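Local coordinates for protein L-talarate/galactarate dehydratase (Salmonella typhimurium, PDB 2PP3) that dehydrates both L-talarate and galactarate to 5-keto-4-deoxy-D-glucarate and interconverts the two sugar acids, using one magnesium ion per subunit, at residues F78-R83 / A302-G307; F329-H334 / L347-W352. The protein carries 1 engineered substitution. All coordinates share one frame; numbering follows the deposited sequence.

In the fold
Both contacts border the pocket that holds L-glucaric acid, and their centres lie 12 Å apart. Interaction 1 joins the N-terminal capping domain to the barrel domain of this enolase-superfamily enzyme; Arg83 binds the C6 carboxylate and Lys82 the hydroxyls O5 and, weakly, O3. Interaction 2 lies within the barrel domain; Glu348 and Phe350 meet the C1 carboxylate while Trp352 lies near O5. Phe329 links the two: its CD2 is 3.6 Å from Tyr80 CE2, and its ring forms a cation-pi pair with Lys82. Lys82 CE also packs 3.8 Å from Trp352 CZ3. His328, the proton donor/acceptor, precedes Phe329 in the chain and lies beside Tyr80.

Interaction 1: residues F78-R83 / A302-G307; sequences FSYSKR and APRVGG. With LGT (L-glucaric acid), chain G.
Pro303 packs its ring against the strand carrying Ser79 and Tyr80, an apolar contact in the middle of the interface. Pro303 CB sits 3.8 Å from Ser79 CA and also touches Tyr80 CD2, while CG leans toward the carbonyl of Phe78. Tyr80 CG lies between the backbone N and the carbonyl carbon (chi1 74°), a setting that lifts the ring off the strand to run past both Pro303 and Arg304.

The polar part sets the Tyr80 hydroxyl over one face of the Arg304 guanidinium group: OH stands above its middle, 3.1 Å from Arg304 CZ, and the phenol ring is tilted 41° from the guanidinium plane. Tyr80 OH and Arg304 are not hydrogen-bonded to each other; NE and NH2 lie close to OH but at poor angles. Each partner is held elsewhere: Tyr80 OH bonds to Asp301, the residue that raises the basicity of the active-site histidine, and Arg304 NH1 bonds to the carbonyl of Glu278, a magnesium ligand.

Ligand binding falls to the end of the first segment. The extended chain of Lys82 brings NZ 2.9 Å from O5 of L-glucaric acid, with a weak second bond to its O3. Arg83 NH1 gives a nearly straight bond (170°) of 2.9 Å to the carboxylate oxygen O6A, which lies at the guanidinium edge. On the backbone side, Ser81 OG bonds to Arg83 O at 3.0 Å, its donor standing above the carbonyl plane.

Strand 74-81, an outermost strand, within this chain, of the antiparallel sheet of the capping domain, pairs with strand 57-69 through Ser79 and Ser81. The short, weakly bonded helical turn at about 302-305 ends in a Schellman motif at Gly306 and leads into helix 308-320, while helix 331-339 packs on Ala302 and Pro303.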
ATOM      1  N   PHE B  78     -15.305  12.849  -1.886  1.00 31.89           N
ATOM      2  CA  PHE B  78     -15.837  13.511  -3.069  1.00 32.72           C
ATOM      3  C   PHE B  78     -14.916  13.488  -4.275  1.00 33.84           C
ATOM      4  O   PHE B  78     -13.714  13.209  -4.173  1.00 32.21           O
ATOM      5  CB  PHE B  78     -16.184  14.969  -2.740  1.00 33.37           C
ATOM      6  CG  PHE B  78     -14.982  15.855  -2.565  1.00 35.19           C
ATOM      7  CD1 PHE B  78     -14.363  16.440  -3.670  1.00 36.34           C
ATOM      8  CD2 PHE B  78     -14.442  16.075  -1.299  1.00 36.14           C
ATOM      9  CE1 PHE B  78     -13.220  17.236  -3.519  1.00 37.37           C
ATOM     10  CE2 PHE B  78     -13.299  16.869  -1.132  1.00 37.26           C
ATOM     11  CZ  PHE B  78     -12.685  17.449  -2.244  1.00 37.46           C
ATOM     12  N   SER B  79     -15.515  13.775  -5.425  1.00 34.15           N
ATOM     13  CA  SER B  79     -14.801  13.872  -6.686  1.00 34.91           C
ATOM     14  C   SER B  79     -15.328  15.177  -7.268  1.00 34.56           C
ATOM     15  O   SER B  79     -16.190  15.828  -6.667  1.00 31.18           O
ATOM     16  CB  SER B  79     -15.108  12.680  -7.612  1.00 36.77           C
ATOM     17  OG  SER B  79     -16.491  12.558  -7.883  1.00 40.26           O
ATOM     18  N   TYR B  80     -14.820  15.571  -8.425  1.00 33.59           N
ATOM     19  CA  TYR B  80     -15.250  16.824  -9.009  1.00 34.77           C
ATOM     20  C   TYR B  80     -15.118  16.766 -10.511  1.00 35.04           C
ATOM     21  O   TYR B  80     -14.615  15.794 -11.065  1.00 33.17           O
ATOM     22  CB  TYR B  80     -14.373  17.958  -8.488  1.00 36.03           C
ATOM     23  CG  TYR B  80     -12.994  17.959  -9.105  1.00 38.77           C
ATOM     24  CD1 TYR B  80     -12.719  18.713 -10.247  1.00 40.62           C
ATOM     25  CD2 TYR B  80     -11.977  17.159  -8.586  1.00 40.72           C
ATOM     26  CE1 TYR B  80     -11.462  18.667 -10.860  1.00 42.37           C
ATOM     27  CE2 TYR B  80     -10.720  17.104  -9.187  1.00 41.74           C
ATOM     28  CZ  TYR B  80     -10.469  17.858 -10.323  1.00 43.41           C
ATOM     29  OH  TYR B  80      -9.229  17.798 -10.925  1.00 44.78           O
ATOM     30  N   SER B  81     -15.569  17.828 -11.162  1.00 35.16           N
ATOM     31  CA  SER B  81     -15.462  17.923 -12.603  1.00 36.42           C
ATOM     32  C   SER B  81     -15.408  19.384 -12.998  1.00 35.38           C
ATOM     33  O   SER B  81     -16.276  20.167 -12.627  1.00 36.36           O
ATOM     34  CB  SER B  81     -16.650  17.245 -13.285  1.00 36.54           C
ATOM     35  OG  SER B  81     -16.470  17.243 -14.695  1.00 38.06           O
ATOM     36  N   LYS B  82     -14.356  19.757 -13.711  1.00 35.78           N
ATOM     37  CA  LYS B  82     -14.218  21.121 -14.194  1.00 37.45           C
ATOM     38  C   LYS B  82     -14.710  21.038 -15.634  1.00 37.11           C
ATOM     39  O   LYS B  82     -14.017  20.516 -16.505  1.00 39.17           O
ATOM     40  CB  LYS B  82     -12.757  21.571 -14.143  1.00 37.99           C
ATOM     41  CG  LYS B  82     -12.240  21.811 -12.735  1.00 40.36           C
ATOM     42  CD  LYS B  82     -10.813  22.326 -12.758  1.00 42.11           C
ATOM     43  CE  LYS B  82     -10.263  22.504 -11.348  1.00 44.46           C
ATOM     44  NZ  LYS B  82      -8.841  22.964 -11.369  1.00 44.44           N
ATOM     45  N   ARG B  83     -15.925  21.529 -15.850  1.00 35.51           N
ATOM     46  CA  ARG B  83     -16.609  21.511 -17.140  1.00 34.84           C
ATOM     47  C   ARG B  83     -17.422  20.223 -17.195  1.00 34.79           C
ATOM     48  O   ARG B  83     -17.574  19.552 -16.174  1.00 34.84           O
ATOM     49  CB  ARG B  83     -15.618  21.623 -18.313  1.00 33.35           C
ATOM     50  CG  ARG B  83     -14.903  22.975 -18.333  1.00 33.98           C
ATOM     51  CD  ARG B  83     -14.065  23.203 -19.585  1.00 35.14           C
ATOM     52  NE  ARG B  83     -13.453  24.533 -19.588  1.00 34.34           N
ATOM     53  CZ  ARG B  83     -12.409  24.893 -18.841  1.00 37.77           C
ATOM     54  NH1 ARG B  83     -11.834  24.023 -18.015  1.00 37.07           N
ATOM     55  NH2 ARG B  83     -11.938  26.134 -18.914  1.00 38.51           N
ATOM     56  N   ALA B 302      -6.378  12.275  -7.058  1.00 30.17           N
ATOM     57  CA  ALA B 302      -7.158  11.195  -6.465  1.00 29.11           C
ATOM     58  C   ALA B 302      -8.581  11.116  -7.018  1.00 27.76           C
ATOM     59  O   ALA B 302      -9.047  10.042  -7.405  1.00 26.14           O
ATOM     60  CB  ALA B 302      -7.183  11.331  -4.934  1.00 29.70           C
ATOM     61  N   PRO B 303      -9.303  12.243  -7.038  1.00 28.01           N
ATOM     62  CA  PRO B 303     -10.667  12.176  -7.572  1.00 29.86           C
ATOM     63  C   PRO B 303     -10.688  11.648  -9.012  1.00 28.91           C
ATOM     64  O   PRO B 303     -11.505  10.799  -9.355  1.00 28.54           O
ATOM     65  CB  PRO B 303     -11.142  13.620  -7.479  1.00 30.21           C
ATOM     66  CG  PRO B 303     -10.428  14.118  -6.252  1.00 30.52           C
ATOM     67  CD  PRO B 303      -9.033  13.568  -6.451  1.00 28.11           C
ATOM     68  N   ARG B 304      -9.761  12.131  -9.836  1.00 29.61           N
ATOM     69  CA  ARG B 304      -9.692  11.724 -11.239  1.00 29.59           C
ATOM     70  C   ARG B 304      -9.227  10.306 -11.544  1.00 29.01           C
ATOM     71  O   ARG B 304      -9.662   9.726 -12.540  1.00 27.80           O
ATOM     72  CB  ARG B 304      -8.817  12.699 -12.023  1.00 30.82           C
ATOM     73  CG  ARG B 304      -9.554  13.946 -12.483  1.00 33.18           C
ATOM     74  CD  ARG B 304      -8.631  14.906 -13.210  1.00 33.42           C
ATOM     75  NE  ARG B 304      -9.343  16.105 -13.634  1.00 33.25           N
ATOM     76  CZ  ARG B 304      -8.750  17.251 -13.954  1.00 35.81           C
ATOM     77  NH1 ARG B 304      -7.429  17.349 -13.896  1.00 34.69           N
ATOM     78  NH2 ARG B 304      -9.476  18.304 -14.322  1.00 34.44           N
ATOM     79  N   VAL B 305      -8.361   9.737 -10.703  1.00 26.66           N
ATOM     80  CA  VAL B 305      -7.852   8.391 -10.968  1.00 27.38           C
ATOM     81  C   VAL B 305      -8.641   7.260 -10.330  1.00 27.01           C
ATOM     82  O   VAL B 305      -8.251   6.094 -10.426  1.00 27.44           O
ATOM     83  CB  VAL B 305      -6.368   8.240 -10.541  1.00 29.01           C
ATOM     84  CG1 VAL B 305      -5.512   9.268 -11.275  1.00 28.10           C
ATOM     85  CG2 VAL B 305      -6.233   8.378  -9.019  1.00 28.34           C
ATOM     86  N   GLY B 306      -9.744   7.596  -9.672  1.00 26.44           N
ATOM     87  CA  GLY B 306     -10.549   6.564  -9.047  1.00 26.58           C
ATOM     88  C   GLY B 306     -10.498   6.540  -7.525  1.00 25.71           C
ATOM     89  O   GLY B 306     -11.045   5.626  -6.911  1.00 26.76           O
ATOM     90  N   GLY B 307      -9.841   7.526  -6.918  1.00 24.66           N
ATOM     91  CA  GLY B 307      -9.782   7.579  -5.463  1.00 26.55           C
ATOM     92  C   GLY B 307      -8.421   7.382  -4.808  1.00 26.06           C
ATOM     93  O   GLY B 307      -7.376   7.366  -5.467  1.00 25.34           O
TER
HETATM   94  O1A LGT G 502      -4.318  24.009 -11.030  1.00 38.02           O
HETATM   95  C1  LGT G 502      -3.858  23.492 -12.059  1.00 39.69           C
HETATM   96  O1B LGT G 502      -2.866  22.732 -12.071  1.00 39.54           O
HETATM   97  C2  LGT G 502      -4.557  23.820 -13.429  1.00 39.33           C
HETATM   98  O2  LGT G 502      -4.122  22.923 -14.468  1.00 37.93           O
HETATM   99  C3  LGT G 502      -6.090  23.761 -13.355  1.00 40.68           C
HETATM  100  O3  LGT G 502      -6.505  22.393 -13.344  1.00 40.25           O
HETATM  101  C4  LGT G 502      -6.801  24.461 -14.543  1.00 42.54           C
HETATM  102  O4  LGT G 502      -6.479  23.769 -15.770  1.00 41.79           O
HETATM  103  C5  LGT G 502      -8.340  24.527 -14.423  1.00 43.39           C
HETATM  104  O5  LGT G 502      -8.675  25.202 -13.200  1.00 44.98           O
HETATM  105  C6  LGT G 502      -8.977  25.290 -15.603  1.00 45.96           C
HETATM  106  O6A LGT G 502      -9.398  24.586 -16.562  1.00 45.41           O
HETATM  107  O6B LGT G 502      -9.020  26.545 -15.547  1.00 45.17           O

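Interaction 2: residues F329-H334 / L347-W352; sequences FAMEVH and LEHFEW. With LGT (L-glucaric acid), chain G.
Phe329 drives the edge of its ring into the face of Phe350, a T-shaped pair with centroids 5.1 Å apart and planes at 74°. Its CD1 does the touching, 3.6 Å from Phe350 CD1 and toward that ring's rim. With CG anti to the backbone N (chi1 -159°), the Phe329 ring swings back toward the second segment although its CB starts out away from it. Farther along, CE1 reaches Trp352 CE3 at 3.7 Å, the two side chains crossing at about a right angle. Phe350 in turn stands over the indole of Trp352, with CD2 above the middle of its face, and turns its edge toward O1A of L-glucaric acid.

Glu348 extends past the edge of the Phe350 ring, with OE1 in that ring's plane, and uses its two oxygens differently. OE1 takes the backbone N-H of Phe329 at 2.7 Å, on its anti side and 18° out of the carboxylate plane. OE2 lies 2.5 Å from ligand O1A; it also has a salt bridge to Lys195 and a hydrogen bond with Thr167. A water bridges Phe329 O and Glu348 N. Glu348, a substrate-binding residue, thus lines the ligand pocket of the barrel domain with Phe350 and Trp352.

Met331 and His349 run side by side, pointing the same way. The sulfur approaches the imidazole obliquely, SD lying 3.8 Å from His349 CD2, while Met331 CB rests on Glu348 O. His349 ND1 is hydrogen-bonded to Asn166, and Tyr12 of the second subunit stacks on the His349 ring. Leu347 divides its methyls, CD1 on His334 CB and CD2 near Met331 CB.

Ala330 is the N-cap of helix 331-339. Strand 346-349 pairs in parallel with strand 161-166, and Met368 of strand 367-369 packs on Met331, Leu347 and His349.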
ATOM      1  N   PHE B 329      -4.895  19.830  -7.536  1.00 37.30           N
ATOM      2  CA  PHE B 329      -6.158  20.266  -6.935  1.00 39.53           C
ATOM      3  C   PHE B 329      -6.453  19.556  -5.601  1.00 40.56           C
ATOM      4  O   PHE B 329      -5.537  19.095  -4.914  1.00 41.70           O
ATOM      5  CB  PHE B 329      -7.290  20.002  -7.949  1.00 40.91           C
ATOM      6  CG  PHE B 329      -8.536  20.819  -7.726  1.00 41.67           C
ATOM      7  CD1 PHE B 329      -8.486  22.208  -7.713  1.00 42.61           C
ATOM      8  CD2 PHE B 329      -9.771  20.194  -7.569  1.00 43.35           C
ATOM      9  CE1 PHE B 329      -9.650  22.968  -7.546  1.00 43.29           C
ATOM     10  CE2 PHE B 329     -10.938  20.941  -7.403  1.00 43.61           C
ATOM     11  CZ  PHE B 329     -10.876  22.333  -7.393  1.00 42.37           C
ATOM     12  N   ALA B 330      -7.739  19.495  -5.256  1.00 40.42           N
ATOM     13  CA  ALA B 330      -8.260  18.858  -4.042  1.00 40.50           C
ATOM     14  C   ALA B 330      -7.289  18.716  -2.862  1.00 40.60           C
ATOM     15  O   ALA B 330      -7.061  17.607  -2.371  1.00 38.82           O
ATOM     16  CB  ALA B 330      -8.841  17.488  -4.403  1.00 38.75           C
ATOM     17  N   MET B 331      -6.740  19.834  -2.394  1.00 39.63           N
ATOM     18  CA  MET B 331      -5.797  19.791  -1.282  1.00 40.73           C
ATOM     19  C   MET B 331      -6.378  19.165  -0.017  1.00 39.63           C
ATOM     20  O   MET B 331      -5.635  18.640   0.811  1.00 38.68           O
ATOM     21  CB  MET B 331      -5.260  21.193  -0.973  1.00 42.27           C
ATOM     22  CG  MET B 331      -6.321  22.251  -0.763  1.00 44.68           C
ATOM     23  SD  MET B 331      -5.589  23.849  -0.337  1.00 47.21           S
ATOM     24  CE  MET B 331      -6.631  24.317   1.056  1.00 46.68           C
ATOM     25  N   GLU B 332      -7.699  19.211   0.124  1.00 39.07           N
ATOM     26  CA  GLU B 332      -8.363  18.634   1.292  1.00 40.18           C
ATOM     27  C   GLU B 332      -8.044  17.144   1.420  1.00 39.53           C
ATOM     28  O   GLU B 332      -7.993  16.606   2.531  1.00 40.13           O
ATOM     29  CB  GLU B 332      -9.884  18.816   1.200  1.00 42.91           C
ATOM     30  CG  GLU B 332     -10.388  20.255   1.348  1.00 46.91           C
ATOM     31  CD  GLU B 332      -9.912  21.188   0.239  1.00 50.41           C
ATOM     32  OE1 GLU B 332      -9.740  20.726  -0.913  1.00 50.36           O
ATOM     33  OE2 GLU B 332      -9.729  22.395   0.518  1.00 52.90           O
ATOM     34  N   VAL B 333      -7.839  16.484   0.283  1.00 36.11           N
ATOM     35  CA  VAL B 333      -7.511  15.063   0.268  1.00 34.19           C
ATOM     36  C   VAL B 333      -6.015  14.842   0.051  1.00 33.73           C
ATOM     37  O   VAL B 333      -5.385  14.040   0.740  1.00 32.85           O
ATOM     38  CB  VAL B 333      -8.269  14.317  -0.854  1.00 34.56           C
ATOM     39  CG1 VAL B 333      -7.848  12.861  -0.885  1.00 34.17           C
ATOM     40  CG2 VAL B 333      -9.774  14.420  -0.624  1.00 35.43           C
ATOM     41  N   HIS B 334      -5.444  15.563  -0.903  1.00 31.62           N
ATOM     42  CA  HIS B 334      -4.032  15.398  -1.209  1.00 31.66           C
ATOM     43  C   HIS B 334      -3.050  15.766  -0.094  1.00 29.77           C
ATOM     44  O   HIS B 334      -1.908  15.318  -0.114  1.00 28.10           O
ATOM     45  CB  HIS B 334      -3.693  16.149  -2.501  1.00 31.71           C
ATOM     46  CG  HIS B 334      -4.457  15.652  -3.688  1.00 33.28           C
ATOM     47  ND1 HIS B 334      -4.618  14.309  -3.957  1.00 34.87           N
ATOM     48  CD2 HIS B 334      -5.106  16.313  -4.676  1.00 32.21           C
ATOM     49  CE1 HIS B 334      -5.334  14.165  -5.057  1.00 32.59           C
ATOM     50  NE2 HIS B 334      -5.643  15.365  -5.513  1.00 33.24           N
ATOM     51  N   LEU B 347       2.179  20.651  -2.465  1.00 33.80           N
ATOM     52  CA  LEU B 347       0.725  20.665  -2.402  1.00 33.66           C
ATOM     53  C   LEU B 347       0.240  21.924  -3.110  1.00 33.90           C
ATOM     54  O   LEU B 347       0.795  23.005  -2.914  1.00 32.80           O
ATOM     55  CB  LEU B 347       0.252  20.678  -0.946  1.00 33.77           C
ATOM     56  CG  LEU B 347      -1.250  20.481  -0.726  1.00 34.32           C
ATOM     57  CD1 LEU B 347      -1.628  19.084  -1.178  1.00 32.77           C
ATOM     58  CD2 LEU B 347      -1.608  20.684   0.751  1.00 33.99           C
ATOM     59  N   GLU B 348      -0.804  21.776  -3.919  1.00 34.52           N
ATOM     60  CA  GLU B 348      -1.361  22.888  -4.679  1.00 36.53           C
ATOM     61  C   GLU B 348      -2.541  23.547  -3.982  1.00 38.24           C
ATOM     62  O   GLU B 348      -3.490  22.878  -3.570  1.00 38.92           O
ATOM     63  CB  GLU B 348      -1.779  22.401  -6.072  1.00 37.03           C
ATOM     64  CG  GLU B 348      -2.531  23.433  -6.899  1.00 36.05           C
ATOM     65  CD  GLU B 348      -2.813  22.962  -8.317  1.00 36.69           C
ATOM     66  OE1 GLU B 348      -3.277  21.810  -8.492  1.00 33.58           O
ATOM     67  OE2 GLU B 348      -2.573  23.753  -9.253  1.00 34.47           O
ATOM     68  N   HIS B 349      -2.488  24.868  -3.862  1.00 39.84           N
ATOM     69  CA  HIS B 349      -3.561  25.590  -3.192  1.00 42.08           C
ATOM     70  C   HIS B 349      -4.542  26.381  -4.058  1.00 41.89           C
ATOM     71  O   HIS B 349      -4.159  27.113  -4.978  1.00 41.48           O
ATOM     72  CB  HIS B 349      -2.976  26.526  -2.127  1.00 42.25           C
ATOM     73  CG  HIS B 349      -3.969  27.502  -1.575  1.00 44.48           C
ATOM     74  ND1 HIS B 349      -4.400  28.603  -2.281  1.00 44.01           N
ATOM     75  CD2 HIS B 349      -4.643  27.520  -0.400  1.00 44.98           C
ATOM     76  CE1 HIS B 349      -5.299  29.258  -1.568  1.00 44.79           C
ATOM     77  NE2 HIS B 349      -5.465  28.621  -0.423  1.00 45.27           N
ATOM     78  N   PHE B 350      -5.816  26.206  -3.724  1.00 42.67           N
ATOM     79  CA  PHE B 350      -6.941  26.895  -4.346  1.00 43.46           C
ATOM     80  C   PHE B 350      -7.824  27.245  -3.153  1.00 43.34           C
ATOM     81  O   PHE B 350      -7.771  26.566  -2.129  1.00 43.27           O
ATOM     82  CB  PHE B 350      -7.739  25.969  -5.269  1.00 44.82           C
ATOM     83  CG  PHE B 350      -7.175  25.834  -6.654  1.00 46.37           C
ATOM     84  CD1 PHE B 350      -6.193  24.890  -6.935  1.00 45.71           C
ATOM     85  CD2 PHE B 350      -7.653  26.636  -7.689  1.00 47.74           C
ATOM     86  CE1 PHE B 350      -5.697  24.743  -8.230  1.00 46.55           C
ATOM     87  CE2 PHE B 350      -7.164  26.497  -8.986  1.00 46.47           C
ATOM     88  CZ  PHE B 350      -6.186  25.549  -9.256  1.00 47.28           C
ATOM     89  N   GLU B 351      -8.632  28.291  -3.269  1.00 43.11           N
ATOM     90  CA  GLU B 351      -9.529  28.661  -2.179  1.00 43.41           C
ATOM     91  C   GLU B 351     -10.939  28.190  -2.535  1.00 42.70           C
ATOM     92  O   GLU B 351     -11.808  28.073  -1.677  1.00 42.15           O
ATOM     93  CB  GLU B 351      -9.531  30.179  -1.968  1.00 43.71           C
ATOM     94  CG  GLU B 351      -9.964  30.984  -3.187  1.00 45.74           C
ATOM     95  CD  GLU B 351      -8.801  31.370  -4.078  1.00 46.94           C
ATOM     96  OE1 GLU B 351      -7.977  30.492  -4.411  1.00 46.57           O
ATOM     97  OE2 GLU B 351      -8.714  32.558  -4.450  1.00 47.87           O
ATOM     98  N   TRP B 352     -11.134  27.901  -3.815  1.00 42.28           N
ATOM     99  CA  TRP B 352     -12.413  27.469  -4.354  1.00 41.39           C
ATOM    100  C   TRP B 352     -13.264  26.573  -3.465  1.00 41.38           C
ATOM    101  O   TRP B 352     -14.454  26.831  -3.293  1.00 42.32           O
ATOM    102  CB  TRP B 352     -12.194  26.777  -5.700  1.00 42.17           C
ATOM    103  CG  TRP B 352     -11.544  27.656  -6.729  1.00 42.48           C
ATOM    104  CD1 TRP B 352     -11.197  28.971  -6.589  1.00 42.32           C
ATOM    105  CD2 TRP B 352     -11.156  27.279  -8.056  1.00 42.29           C
ATOM    106  NE1 TRP B 352     -10.615  29.435  -7.744  1.00 41.97           N
ATOM    107  CE2 TRP B 352     -10.577  28.417  -8.661  1.00 42.13           C
ATOM    108  CE3 TRP B 352     -11.241  26.090  -8.792  1.00 41.65           C
ATOM    109  CZ2 TRP B 352     -10.085  28.400  -9.969  1.00 42.01           C
ATOM    110  CZ3 TRP B 352     -10.752  26.073 -10.091  1.00 41.88           C
ATOM    111  CH2 TRP B 352     -10.180  27.221 -10.666  1.00 42.15           C
TER
HETATM  112  O1A LGT G 502      -4.318  24.009 -11.030  1.00 38.02           O
HETATM  113  C1  LGT G 502      -3.858  23.492 -12.059  1.00 39.69           C
HETATM  114  O1B LGT G 502      -2.866  22.732 -12.071  1.00 39.54           O
HETATM  115  C2  LGT G 502      -4.557  23.820 -13.429  1.00 39.33           C
HETATM  116  O2  LGT G 502      -4.122  22.923 -14.468  1.00 37.93           O
HETATM  117  C3  LGT G 502      -6.090  23.761 -13.355  1.00 40.68           C
HETATM  118  O3  LGT G 502      -6.505  22.393 -13.344  1.00 40.25           O
HETATM  119  C4  LGT G 502      -6.801  24.461 -14.543  1.00 42.54           C
HETATM  120  O4  LGT G 502      -6.479  23.769 -15.770  1.00 41.79           O
HETATM  121  C5  LGT G 502      -8.340  24.527 -14.423  1.00 43.39           C
HETATM  122  O5  LGT G 502      -8.675  25.202 -13.200  1.00 44.98           O
HETATM  123  C6  LGT G 502      -8.977  25.290 -15.603  1.00 45.96           C
HETATM  124  O6A LGT G 502      -9.398  24.586 -16.562  1.00 45.41           O
HETATM  125  O6B LGT G 502      -9.020  26.545 -15.547  1.00 45.17           O
HETATM  126  O   HOH W   1      -2.539  19.510  -4.472  1.00 39.97           O